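Local atomic coordinates of CYCLIN domain-containing protein (Chaetomium thermophilum, PDB entry 6Z3U), a protein that probably serves as the cyclin H-type regulatory subunit of the CDK-activating kinase complex, binding and activating its cyclin-dependent kinase partner. Residues Met128-Glu134 against Asp362-Leu368; Arg209-Ala213 against Ala247-Leu251. The contacts are given in a common frame with arbitrary orientation. Residues are numbered along the deposited sequence.

Interaction 1 (Met128-Glu134 against Asp362-Leu368)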
loop_
_atom_site.group_PDB
_atom_site.type_symbol
_atom_site.label_atom_id
_atom_site.label_comp_id
_atom_site.label_asym_id
_atom_site.label_seq_id
_atom_site.Cartn_x
_atom_site.Cartn_y
_atom_site.Cartn_z
ATOM N N MET A 128 -29.514 1.626 3.358
ATOM C CA MET A 128 -30.509 1.571 4.420
ATOM C C MET A 128 -29.959 1.005 5.723
ATOM O O MET A 128 -30.681 1.004 6.726
ATOM C CB MET A 128 -31.704 0.728 3.968
ATOM C CG MET A 128 -32.427 1.287 2.765
ATOM S SD MET A 128 -33.835 0.280 2.272
ATOM C CE MET A 128 -33.063 -0.913 1.186
ATOM N N THR A 129 -28.714 0.523 5.732
ATOM C CA THR A 129 -28.101 -0.056 6.922
ATOM C C THR A 129 -27.193 0.927 7.655
ATOM O O THR A 129 -27.286 1.056 8.879
ATOM C CB THR A 129 -27.304 -1.311 6.545
ATOM O OG1 THR A 129 -28.073 -2.111 5.639
ATOM C CG2 THR A 129 -26.982 -2.131 7.782
ATOM N N TYR A 130 -26.311 1.618 6.934
ATOM C CA TYR A 130 -25.377 2.563 7.531
ATOM C C TYR A 130 -25.495 3.922 6.853
ATOM O O TYR A 130 -25.720 3.994 5.639
ATOM C CB TYR A 130 -23.935 2.045 7.426
ATOM C CG TYR A 130 -23.723 0.699 8.087
ATOM C CD1 TYR A 130 -23.779 0.564 9.469
ATOM C CD2 TYR A 130 -23.465 -0.437 7.329
ATOM C CE1 TYR A 130 -23.583 -0.664 10.078
ATOM C CE2 TYR A 130 -23.270 -1.672 7.930
ATOM C CZ TYR A 130 -23.330 -1.780 9.305
ATOM O OH TYR A 130 -23.136 -3.006 9.906
ATOM N N PRO A 131 -25.329 5.011 7.602
ATOM C CA PRO A 131 -25.652 6.346 7.067
ATOM C C PRO A 131 -24.611 6.829 6.076
ATOM O O PRO A 131 -23.443 7.027 6.438
ATOM C CB PRO A 131 -25.670 7.233 8.323
ATOM C CG PRO A 131 -24.786 6.540 9.297
ATOM C CD PRO A 131 -24.830 5.068 8.989
ATOM N N PRO A 132 -25.001 7.070 4.818
ATOM C CA PRO A 132 -24.018 7.574 3.843
ATOM C C PRO A 132 -23.492 8.959 4.172
ATOM O O PRO A 132 -22.372 9.293 3.768
ATOM C CB PRO A 132 -24.797 7.568 2.519
ATOM C CG PRO A 132 -26.228 7.632 2.915
ATOM C CD PRO A 132 -26.332 6.885 4.213
ATOM N N GLN A 133 -24.267 9.782 4.881
ATOM C CA GLN A 133 -23.782 11.104 5.253
ATOM C C GLN A 133 -22.545 11.006 6.136
ATOM O O GLN A 133 -21.658 11.863 6.065
ATOM C CB GLN A 133 -24.886 11.882 5.971
ATOM C CG GLN A 133 -24.601 13.363 6.137
ATOM C CD GLN A 133 -24.934 14.157 4.887
ATOM O OE1 GLN A 133 -26.042 14.064 4.357
ATOM N NE2 GLN A 133 -23.970 14.935 4.405
ATOM N N GLU A 134 -22.470 9.969 6.970
ATOM C CA GLU A 134 -21.337 9.759 7.862
ATOM C C GLU A 134 -20.214 8.977 7.187
ATOM O O GLU A 134 -19.045 9.362 7.280
ATOM C CB GLU A 134 -21.797 9.033 9.130
ATOM C CG GLU A 134 -22.844 9.788 9.941
ATOM C CD GLU A 134 -22.324 11.107 10.484
ATOM O OE1 GLU A 134 -22.510 12.143 9.809
ATOM O OE2 GLU A 134 -21.712 11.105 11.574
ATOM N N ASP A 362 -32.359 1.291 9.164
ATOM C CA ASP A 362 -32.110 0.403 10.296
ATOM C C ASP A 362 -32.078 1.218 11.583
ATOM O O ASP A 362 -31.300 2.177 11.675
ATOM C CB ASP A 362 -30.791 -0.336 10.096
ATOM C CG ASP A 362 -30.614 -1.494 11.058
ATOM O OD1 ASP A 362 -30.934 -1.334 12.255
ATOM O OD2 ASP A 362 -30.149 -2.566 10.616
ATOM N N PRO A 363 -32.890 0.887 12.592
ATOM C CA PRO A 363 -32.920 1.730 13.798
ATOM C C PRO A 363 -31.708 1.570 14.701
ATOM O O PRO A 363 -31.363 2.519 15.417
ATOM C CB PRO A 363 -34.207 1.283 14.504
ATOM C CG PRO A 363 -34.415 -0.116 14.051
ATOM C CD PRO A 363 -33.897 -0.188 12.642
ATOM N N ASP A 364 -31.057 0.406 14.707
ATOM C CA ASP A 364 -29.960 0.156 15.636
ATOM C C ASP A 364 -28.602 0.555 15.073
ATOM O O ASP A 364 -27.732 1.013 15.823
ATOM C CB ASP A 364 -29.932 -1.321 16.025
ATOM C CG ASP A 364 -31.281 -1.824 16.471
ATOM O OD1 ASP A 364 -31.855 -1.229 17.406
ATOM O OD2 ASP A 364 -31.771 -2.810 15.886
ATOM N N ARG A 365 -28.390 0.377 13.771
ATOM C CA ARG A 365 -27.087 0.616 13.172
ATOM C C ARG A 365 -26.900 2.033 12.642
ATOM O O ARG A 365 -25.763 2.414 12.344
ATOM C CB ARG A 365 -26.831 -0.366 12.023
ATOM C CG ARG A 365 -26.673 -1.823 12.426
ATOM C CD ARG A 365 -26.381 -2.670 11.189
ATOM N NE ARG A 365 -25.524 -3.820 11.473
ATOM C CZ ARG A 365 -25.949 -5.040 11.786
ATOM N NH1 ARG A 365 -25.062 -5.998 12.018
ATOM N NH2 ARG A 365 -27.246 -5.306 11.871
ATOM N N TRP A 366 -27.965 2.824 12.519
ATOM C CA TRP A 366 -27.810 4.145 11.919
ATOM C C TRP A 366 -26.920 5.034 12.780
ATOM O O TRP A 366 -26.116 5.815 12.256
ATOM C CB TRP A 366 -29.178 4.792 11.713
ATOM C CG TRP A 366 -29.188 5.844 10.644
ATOM C CD1 TRP A 366 -29.175 7.197 10.819
ATOM C CD2 TRP A 366 -29.223 5.623 9.228
ATOM N NE1 TRP A 366 -29.202 7.832 9.600
ATOM C CE2 TRP A 366 -29.234 6.888 8.607
ATOM C CE3 TRP A 366 -29.252 4.478 8.426
ATOM C CZ2 TRP A 366 -29.263 7.040 7.222
ATOM C CZ3 TRP A 366 -29.285 4.630 7.050
ATOM C CH2 TRP A 366 -29.289 5.902 6.463
ATOM N N ASN A 367 -27.044 4.931 14.102
ATOM C CA ASN A 367 -26.222 5.714 15.024
ATOM C C ASN A 367 -24.920 4.955 15.247
ATOM O O ASN A 367 -24.866 3.997 16.022
ATOM C CB ASN A 367 -26.957 5.959 16.336
ATOM C CG ASN A 367 -26.253 6.973 17.214
ATOM O OD1 ASN A 367 -25.032 7.107 17.172
ATOM N ND2 ASN A 367 -27.023 7.697 18.013
ATOM N N LEU A 368 -23.861 5.394 14.564
ATOM C CA LEU A 368 -22.584 4.692 14.641
ATOM C C LEU A 368 -21.998 4.758 16.045
ATOM O O LEU A 368 -21.445 3.769 16.541
ATOM C CB LEU A 368 -21.609 5.285 13.628
ATOM C CG LEU A 368 -22.126 5.319 12.190
ATOM C CD1 LEU A 368 -21.210 6.169 11.327
ATOM C CD2 LEU A 368 -22.254 3.913 11.627
#

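Interaction 2 (Arg209-Ala213 against Ala247-Leu251)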
loop_
_atom_site.group_PDB
_atom_site.type_symbol
_atom_site.label_atom_id
_atom_site.label_comp_id
_atom_site.label_asym_id
_atom_site.label_seq_id
_atom_site.Cartn_x
_atom_site.Cartn_y
_atom_site.Cartn_z
ATOM N N ARG A 209 -0.051 20.113 -28.447
ATOM C CA ARG A 209 -1.160 19.169 -28.513
ATOM C C ARG A 209 -1.105 18.181 -27.356
ATOM O O ARG A 209 -2.140 17.834 -26.776
ATOM C CB ARG A 209 -1.127 18.432 -29.852
ATOM C CG ARG A 209 -2.107 17.276 -29.971
ATOM C CD ARG A 209 -1.866 16.500 -31.259
ATOM N NE ARG A 209 -2.922 15.528 -31.534
ATOM C CZ ARG A 209 -2.843 14.577 -32.460
ATOM N NH1 ARG A 209 -1.751 14.458 -33.208
ATOM N NH2 ARG A 209 -3.856 13.740 -32.638
ATOM N N LEU A 210 0.097 17.704 -27.019
ATOM C CA LEU A 210 0.241 16.748 -25.925
ATOM C C LEU A 210 -0.179 17.362 -24.596
ATOM O O LEU A 210 -0.861 16.715 -23.792
ATOM C CB LEU A 210 1.686 16.258 -25.842
ATOM C CG LEU A 210 2.020 14.936 -26.535
ATOM C CD1 LEU A 210 3.488 14.589 -26.323
ATOM C CD2 LEU A 210 1.128 13.811 -26.035
ATOM N N VAL A 211 0.232 18.606 -24.340
ATOM C CA VAL A 211 -0.120 19.260 -23.084
ATOM C C VAL A 211 -1.634 19.352 -22.941
ATOM O O VAL A 211 -2.201 18.991 -21.903
ATOM C CB VAL A 211 0.540 20.649 -23.001
ATOM C CG1 VAL A 211 0.054 21.397 -21.769
ATOM C CG2 VAL A 211 2.055 20.517 -22.988
ATOM N N ALA A 212 -2.314 19.826 -23.989
ATOM C CA ALA A 212 -3.765 19.957 -23.924
ATOM C C ALA A 212 -4.434 18.615 -23.649
ATOM O O ALA A 212 -5.370 18.533 -22.846
ATOM C CB ALA A 212 -4.295 20.561 -25.224
ATOM N N ALA A 213 -3.967 17.550 -24.303
ATOM C CA ALA A 213 -4.556 16.234 -24.081
ATOM C C ALA A 213 -4.384 15.796 -22.633
ATOM O O ALA A 213 -5.330 15.311 -22.001
ATOM C CB ALA A 213 -3.930 15.212 -25.030
ATOM N N ALA A 247 -10.050 12.864 -24.585
ATOM C CA ALA A 247 -9.380 14.150 -24.735
ATOM C C ALA A 247 -8.788 14.314 -26.130
ATOM O O ALA A 247 -8.855 15.402 -26.712
ATOM C CB ALA A 247 -8.290 14.298 -23.674
ATOM N N ASP A 248 -8.211 13.244 -26.682
ATOM C CA ASP A 248 -7.598 13.306 -28.011
ATOM C C ASP A 248 -7.541 11.868 -28.541
ATOM O O ASP A 248 -6.584 11.140 -28.275
ATOM C CB ASP A 248 -6.222 13.942 -27.960
ATOM C CG ASP A 248 -5.676 14.278 -29.337
ATOM O OD1 ASP A 248 -5.907 13.496 -30.282
ATOM O OD2 ASP A 248 -5.015 15.330 -29.472
ATOM N N ARG A 249 -8.577 11.482 -29.290
ATOM C CA ARG A 249 -8.661 10.112 -29.789
ATOM C C ARG A 249 -7.455 9.749 -30.644
ATOM O O ARG A 249 -7.034 8.586 -30.660
ATOM C CB ARG A 249 -9.951 9.924 -30.592
ATOM C CG ARG A 249 -10.252 8.471 -30.948
ATOM C CD ARG A 249 -11.375 8.358 -31.969
ATOM N NE ARG A 249 -12.698 8.578 -31.388
ATOM C CZ ARG A 249 -13.402 7.649 -30.745
ATOM N NH1 ARG A 249 -14.598 7.945 -30.257
ATOM N NH2 ARG A 249 -12.914 6.426 -30.587
ATOM N N GLY A 250 -6.890 10.720 -31.362
ATOM C CA GLY A 250 -5.738 10.429 -32.199
ATOM C C GLY A 250 -4.554 9.915 -31.405
ATOM O O GLY A 250 -3.899 8.948 -31.803
ATOM N N LEU A 251 -4.263 10.554 -30.269
ATOM C CA LEU A 251 -3.134 10.127 -29.449
ATOM C C LEU A 251 -3.369 8.739 -28.864
ATOM O O LEU A 251 -2.454 7.908 -28.835
ATOM C CB LEU A 251 -2.889 11.140 -28.332
ATOM C CG LEU A 251 -2.445 12.540 -28.760
ATOM C CD1 LEU A 251 -2.316 13.444 -27.546
ATOM C CD2 LEU A 251 -1.136 12.489 -29.530
#

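Interaction 1 (Met128-Glu134 against Asp362-Leu368)
The loop leading into helix 132-146 is covered by the turn that joins helix 343-358 to helix 368-380. One backbone bond ties them: D362 N donates to M128 O (3.0 Å, 154°), which also lies at the edge of the W366 ring. OD1 of D362 turns back on its own segment, accepting from D364 N (3.0 Å) in an Asx turn and more weakly from R365 N (3.4 Å). R365 reaches across T129, its CD 3.5 Å from T129 CG2, so that its NE donates to Y130 OH (3.0 Å, 135°); its NH1 is held by a salt bridge to E82 of the kinase chain. Y130 O is satisfied by Y122 OH and the carboxylate of E134 by R162. Asparagine N367 caps helix 368-380 through OD1 to E370 N. Between these polar points the fit is apolar. P131 sets CB over the five-membered ring of W366, a CH-pi contact 3.9 Å from the centroid, while P132 CD meets W366 CH2 (3.8 Å). L368 CD2 packs on P131 CD (3.9 Å) and its CD1 on E134 CB (3.7 Å). This stacking of proline on tryptophan, with P131 as N-cap residue, fastens the C-terminal region to the first, cyclin-like repeat where T129, Y130 and R365 also meet the kinase chain, consistent with a cyclin H-type subunit.

Interaction 2 (Arg209-Ala213 against Ala247-Leu251)
R209 reaches out from helix 207-221, extended, and lays one face of its guanidinium over L251, R209 CZ to L251 CD2 4.0 Å. At the edge of the same group sits the carboxylate of D248, gripped by two bonds: NE of R209 donates to D248 OD2 at 2.9 Å and NH2 of R209 to D248 OD1 at 3.1 Å, a bidentate salt bridge. D248 is the junction between helix 236-247 and helix 249-261. It leaves helical geometry after the first and stands as N-cap of the second, where its OD1 accepts a weak bond from L251 N (3.4 Å). One carboxylate thus gives helix 249-261 a weak cap and carries the ion pair with R209. G250 allows the close approach of the arginine, its CA 3.8 Å from R209 NH2; a CB here would clash with that nitrogen. Beneath the charged pair the contact is tight and mostly apolar. A213 CB touches L251 CD1 at 3.5 Å and D248 CB at 3.9 Å, and A247 CB packs against the backbone carbonyl A213 O at 3.5 Å, the two CA atoms 5.3 Å apart. L210 CD2 also touches L251 CD1, at 3.8 Å, and helix 189-200 closes over both leucines through L199. The chemistry implies a helix junction of the second cyclin repeat whose alanines permit close packing, with an ion pair bridging its more exposed side.

Interaction 1 is the more buried and covers more surface, 502 against 312 Å², while interaction 2 is partly buried, with the exposed R209 on its outer side. They share no helix: 128-134 with 362-368 joins the first cyclin repeat to the C-terminal region, whereas 209-213 with 247-251 lies within the second repeat, nested inside the loop that interaction 1 closes. Their centres lie about 45 Å apart, on opposite sides of the chain's centre. Chemistry follows place: in interaction 1 loops and first helical turns meet through proline, tryptophan and two hydrogen bonds, with R365 and E134 charge-paired outside the segments; in interaction 2, which no other chain touches, a salt bridge flanks alanine and leucine packing.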